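Lipase C (Serratia marcescens, PDB 5NEN) probably acts as the inner-membrane-anchored membrane fusion protein (LipC) of a type I secretion system that exports lipase out of the cell. Local coordinates at residues A[177-181]-A[201-205]; A[152-156]-A[225-230]. All coordinates share one frame; numbering follows the deposited sequence.

Contact 1 (A[177-181]-A[201-205]); sequences LREQM and VQRQF
Helix segments 177-181 and 201-205 run antiparallel at 164°, their axes approaching to 9.6 Å, with Leu-177 level with Phe-205 and Met-181 level with Val-201. Leu-177 and Val-201 both direct their side chains across the gap and lie alongside each other with their ends pointing opposite ways, CD2 of Leu-177 lying 3.8 Å from CG2 of Val-201. The other Leu-177 methyl, CD1, rests on the backbone of the partner helix, 3.6 Å from CA of Phe-205. Met-181 lies roughly perpendicular to Val-201: with CG anti to the backbone N (chi1 168°) and the chain bent at chi2 (48°), its SD comes to the CG1 methyl of Val-201. The Phe-205 ring meets CB of Leu-177 at its edge, while its CE2 lies 4.2 Å from CB of Arg-178. Gln-204 flanks the apolar row beside Leu-177, and Gln-202 borders it beside Met-181. The contact joins the long helices 122-190 and 195-270 close to the turn between them, where Val-201 also touches Met-184 and Phe-205 reaches back to Leu-174; the small sheet of 43-46, 299-303 and 282-283 lies at the far end of the molecule.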
loop_
_atom_site.group_PDB
_atom_site.type_symbol
_atom_site.label_atom_id
_atom_site.label_comp_id
_atom_site.label_asym_id
_atom_site.label_seq_id
_atom_site.Cartn_x
_atom_site.Cartn_y
_atom_site.Cartn_z
ATOM N N LEU A 177 -54.777 8.656 -16.600
ATOM C CA LEU A 177 -55.012 8.219 -17.965
ATOM C C LEU A 177 -56.026 7.109 -18.022
ATOM O O LEU A 177 -56.927 7.152 -18.853
ATOM C CB LEU A 177 -53.725 7.730 -18.621
ATOM C CG LEU A 177 -52.872 8.815 -19.241
ATOM C CD1 LEU A 177 -51.604 8.192 -19.768
ATOM C CD2 LEU A 177 -53.667 9.441 -20.357
ATOM N N ARG A 178 -55.885 6.109 -17.155
ATOM C CA ARG A 178 -56.817 4.995 -17.222
ATOM C C ARG A 178 -58.258 5.447 -16.928
ATOM O O ARG A 178 -59.192 5.047 -17.643
ATOM C CB ARG A 178 -56.417 3.853 -16.293
ATOM C CG ARG A 178 -57.391 2.702 -16.475
ATOM C CD ARG A 178 -56.899 1.354 -16.020
ATOM N NE ARG A 178 -57.680 0.330 -16.703
ATOM C CZ ARG A 178 -58.060 -0.824 -16.163
ATOM N NH1 ARG A 178 -58.769 -1.700 -16.877
ATOM N NH2 ARG A 178 -57.729 -1.111 -14.905
ATOM N N GLU A 179 -58.441 6.271 -15.892
ATOM C CA GLU A 179 -59.784 6.773 -15.568
ATOM C C GLU A 179 -60.366 7.533 -16.783
ATOM O O GLU A 179 -61.557 7.384 -17.128
ATOM C CB GLU A 179 -59.765 7.634 -14.286
ATOM C CG GLU A 179 -59.695 9.150 -14.464
ATOM C CD GLU A 179 -59.439 9.901 -13.154
ATOM O OE1 GLU A 179 -58.784 9.337 -12.246
ATOM O OE2 GLU A 179 -59.888 11.064 -13.037
ATOM N N GLN A 180 -59.535 8.335 -17.442
ATOM C CA GLN A 180 -60.015 9.067 -18.609
ATOM C C GLN A 180 -60.315 8.163 -19.823
ATOM O O GLN A 180 -61.272 8.416 -20.578
ATOM C CB GLN A 180 -59.033 10.175 -18.961
ATOM C CG GLN A 180 -58.772 11.138 -17.775
ATOM C CD GLN A 180 -60.035 11.684 -17.076
ATOM O OE1 GLN A 180 -61.163 11.552 -17.562
ATOM N NE2 GLN A 180 -59.834 12.279 -15.905
ATOM N N MET A 181 -59.524 7.109 -20.005
ATOM C CA MET A 181 -59.827 6.110 -21.027
ATOM C C MET A 181 -61.205 5.477 -20.760
ATOM O O MET A 181 -61.990 5.239 -21.691
ATOM C CB MET A 181 -58.747 5.022 -21.081
ATOM C CG MET A 181 -59.154 3.802 -21.936
ATOM S SD MET A 181 -59.839 4.254 -23.561
ATOM C CE MET A 181 -61.211 3.113 -23.750
ATOM N N VAL A 201 -55.910 7.544 -26.282
ATOM C CA VAL A 201 -55.550 7.630 -24.879
ATOM C C VAL A 201 -54.889 6.330 -24.465
ATOM O O VAL A 201 -54.021 6.319 -23.597
ATOM C CB VAL A 201 -56.755 7.921 -24.003
ATOM C CG1 VAL A 201 -57.852 6.940 -24.296
ATOM C CG2 VAL A 201 -56.365 7.881 -22.550
ATOM N N GLN A 202 -55.287 5.230 -25.093
ATOM C CA GLN A 202 -54.598 3.971 -24.856
ATOM C C GLN A 202 -53.158 4.046 -25.376
ATOM O O GLN A 202 -52.241 3.514 -24.727
ATOM C CB GLN A 202 -55.360 2.800 -25.479
ATOM C CG GLN A 202 -55.818 1.823 -24.399
ATOM C CD GLN A 202 -56.822 0.782 -24.860
ATOM O OE1 GLN A 202 -56.992 0.531 -26.055
ATOM N NE2 GLN A 202 -57.508 0.177 -23.896
ATOM N N ARG A 203 -52.941 4.731 -26.505
ATOM C CA ARG A 203 -51.554 4.919 -26.944
ATOM C C ARG A 203 -50.825 5.698 -25.850
ATOM O O ARG A 203 -49.694 5.348 -25.480
ATOM C CB ARG A 203 -51.439 5.648 -28.304
ATOM N N GLN A 204 -51.471 6.727 -25.302
ATOM C CA GLN A 204 -50.770 7.580 -24.342
ATOM C C GLN A 204 -50.379 6.740 -23.128
ATOM O O GLN A 204 -49.201 6.715 -22.725
ATOM C CB GLN A 204 -51.627 8.792 -23.937
ATOM C CG GLN A 204 -52.071 9.648 -25.127
ATOM C CD GLN A 204 -52.683 10.999 -24.742
ATOM O OE1 GLN A 204 -52.407 11.545 -23.667
ATOM N NE2 GLN A 204 -53.533 11.538 -25.628
ATOM N N PHE A 205 -51.346 5.960 -22.646
ATOM C CA PHE A 205 -51.179 5.097 -21.481
ATOM C C PHE A 205 -49.974 4.191 -21.695
ATOM O O PHE A 205 -49.059 4.146 -20.857
ATOM C CB PHE A 205 -52.456 4.270 -21.250
ATOM C CG PHE A 205 -52.345 3.253 -20.150
ATOM C CD1 PHE A 205 -51.784 2.002 -20.390
ATOM C CD2 PHE A 205 -52.820 3.540 -18.877
ATOM C CE1 PHE A 205 -51.672 1.061 -19.378
ATOM C CE2 PHE A 205 -52.722 2.609 -17.852
ATOM C CZ PHE A 205 -52.144 1.361 -18.105
#

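Contact 2 (A[152-156]-A[225-230]); sequences SMDGI and QLLESQ
Met-153 and Ile-156 meet Leu-226, Ser-229 and Gln-230 in a side-chain packing contact between antiparallel helices, part-way along the long hairpin formed by helices 122-190 and 195-270. The segment axes run at 172° to each other and stay 10.1 Å apart at their closest, with Met-153 opposite Leu-226 in the backbone register. Leu-226 is shared by both residues of segment 152-156. Its CD2 methyl lies 3.6 Å from CE of Met-153, the two side chains meeting at a slant, while its CG is 3.4 Å from CG2 of Ile-156, whose side chain lies alongside with its end pointing the opposite way. Met-153 touches three residues of 225-230: Leu-226, Ser-229 and Gln-230. Its CG stands anti to the carbonyl carbon (chi1 -71°), the chain, straight through chi2, carries CG and SD to the hydroxyl of Ser-229, and the turn at chi3 (70°) then sets CE between CD2 of Leu-226 and OE1 of Gln-230. CE lies 3.9 Å from that OE1 of Gln-230, and OG of Ser-229 is 3.3 Å from SD of Met-153. Ser-229, buried and pointing toward the opposite helix, thus lies against the methionine chain. On the Ile-156 side, Gln-225 borders the contact, its OE1 4.3 Å from CG1 of Ile-156. Gln-230 also makes a weak hydrogen bond through NE2 to Asp-234, and Ser-152 packs on Leu-134 of the second subunit. Apolar side chains packed between two nearly antiparallel helices are consistent with a coiled-coil-like pair, here within the AprE-like long alpha-helical hairpin of membrane fusion proteins.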
loop_
_atom_site.group_PDB
_atom_site.type_symbol
_atom_site.label_atom_id
_atom_site.label_comp_id
_atom_site.label_asym_id
_atom_site.label_seq_id
_atom_site.Cartn_x
_atom_site.Cartn_y
_atom_site.Cartn_z
ATOM N N SER A 152 -19.409 7.782 -3.493
ATOM C CA SER A 152 -19.915 7.328 -4.769
ATOM C C SER A 152 -21.241 6.580 -4.582
ATOM O O SER A 152 -22.188 6.756 -5.358
ATOM C CB SER A 152 -18.873 6.470 -5.477
ATOM O OG SER A 152 -19.472 5.743 -6.526
ATOM N N MET A 153 -21.320 5.737 -3.561
ATOM C CA MET A 153 -22.584 5.061 -3.304
ATOM C C MET A 153 -23.646 6.071 -2.931
ATOM O O MET A 153 -24.783 5.944 -3.352
ATOM C CB MET A 153 -22.455 4.004 -2.224
ATOM C CG MET A 153 -21.659 2.799 -2.681
ATOM S SD MET A 153 -21.375 1.582 -1.356
ATOM C CE MET A 153 -23.010 0.892 -1.104
ATOM N N ASP A 154 -23.274 7.098 -2.184
ATOM C CA ASP A 154 -24.247 8.121 -1.864
ATOM C C ASP A 154 -24.722 8.752 -3.164
ATOM O O ASP A 154 -25.868 9.158 -3.285
ATOM C CB ASP A 154 -23.668 9.173 -0.930
ATOM C CG ASP A 154 -23.742 8.759 0.522
ATOM O OD1 ASP A 154 -24.532 7.847 0.848
ATOM O OD2 ASP A 154 -23.009 9.341 1.344
ATOM N N GLY A 155 -23.836 8.833 -4.143
ATOM C CA GLY A 155 -24.219 9.386 -5.425
ATOM C C GLY A 155 -25.240 8.548 -6.132
ATOM O O GLY A 155 -26.221 9.066 -6.684
ATOM N N ILE A 156 -25.023 7.243 -6.093
ATOM C CA ILE A 156 -26.003 6.306 -6.639
ATOM C C ILE A 156 -27.361 6.480 -5.914
ATOM O O ILE A 156 -28.408 6.544 -6.561
ATOM C CB ILE A 156 -25.495 4.864 -6.520
ATOM C CG1 ILE A 156 -24.661 4.496 -7.753
ATOM C CG2 ILE A 156 -26.631 3.901 -6.367
ATOM C CD1 ILE A 156 -23.248 5.099 -7.781
ATOM N N GLN A 225 -25.381 -1.600 -9.244
ATOM C CA GLN A 225 -24.129 -0.853 -9.094
ATOM C C GLN A 225 -23.814 -0.669 -7.609
ATOM O O GLN A 225 -22.658 -0.619 -7.219
ATOM C CB GLN A 225 -24.212 0.485 -9.806
ATOM C CG GLN A 225 -24.519 0.347 -11.281
ATOM C CD GLN A 225 -24.298 1.634 -12.052
ATOM O OE1 GLN A 225 -23.841 2.645 -11.495
ATOM N NE2 GLN A 225 -24.614 1.604 -13.351
ATOM N N LEU A 226 -24.852 -0.508 -6.797
ATOM C CA LEU A 226 -24.687 -0.479 -5.349
ATOM C C LEU A 226 -24.134 -1.779 -4.810
ATOM O O LEU A 226 -23.134 -1.780 -4.087
ATOM C CB LEU A 226 -26.022 -0.242 -4.645
ATOM C CG LEU A 226 -26.372 1.175 -4.292
ATOM C CD1 LEU A 226 -27.383 1.132 -3.184
ATOM C CD2 LEU A 226 -25.133 1.882 -3.839
ATOM N N LEU A 227 -24.759 -2.897 -5.172
ATOM C CA LEU A 227 -24.236 -4.167 -4.666
ATOM C C LEU A 227 -22.771 -4.359 -5.112
ATOM O O LEU A 227 -21.918 -4.754 -4.322
ATOM C CB LEU A 227 -25.106 -5.351 -5.116
ATOM C CG LEU A 227 -26.499 -5.580 -4.487
ATOM C CD1 LEU A 227 -27.226 -6.769 -5.142
ATOM C CD2 LEU A 227 -26.460 -5.757 -2.970
ATOM N N GLU A 228 -22.485 -4.041 -6.369
ATOM C CA GLU A 228 -21.154 -4.201 -6.952
ATOM C C GLU A 228 -20.090 -3.325 -6.313
ATOM O O GLU A 228 -18.990 -3.779 -6.008
ATOM C CB GLU A 228 -21.198 -3.865 -8.442
ATOM C CG GLU A 228 -22.079 -4.746 -9.288
ATOM C CD GLU A 228 -22.085 -4.295 -10.730
ATOM O OE1 GLU A 228 -21.886 -3.081 -10.963
ATOM O OE2 GLU A 228 -22.291 -5.143 -11.624
ATOM N N SER A 229 -20.422 -2.061 -6.099
ATOM C CA SER A 229 -19.438 -1.156 -5.546
ATOM C C SER A 229 -19.201 -1.565 -4.107
ATOM O O SER A 229 -18.051 -1.614 -3.648
ATOM C CB SER A 229 -19.900 0.300 -5.643
ATOM O OG SER A 229 -20.544 0.691 -4.450
ATOM N N GLN A 230 -20.272 -1.926 -3.413
ATOM C CA GLN A 230 -20.109 -2.410 -2.057
ATOM C C GLN A 230 -19.211 -3.645 -1.982
ATOM O O GLN A 230 -18.336 -3.730 -1.114
ATOM C CB GLN A 230 -21.454 -2.727 -1.443
ATOM C CG GLN A 230 -21.293 -3.505 -0.172
ATOM C CD GLN A 230 -20.705 -2.688 0.931
ATOM O OE1 GLN A 230 -21.240 -1.651 1.335
ATOM N NE2 GLN A 230 -19.541 -3.109 1.377
#

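How the contacts relate
Contacts 1 and 2 join the same two helices, 122-190 and 195-270, at different heights of one hairpin, their centres about 37 Å apart and their nearest atoms about 25 Å apart, without touching. Along the chain the order is 152-156, 177-181, 201-205, 225-230, so contact 1 is nested within the loop that contact 2 closes. Contact 1 lies nearer the hairpin turn, its centre about 65 Å from the centre of the chain, and the centre of contact 2 lies about 28 Å from it on the same side. This nesting is that of two antiparallel helices paired over a long distance, consistent with the extended, rod-like arm of AprE-like membrane fusion proteins.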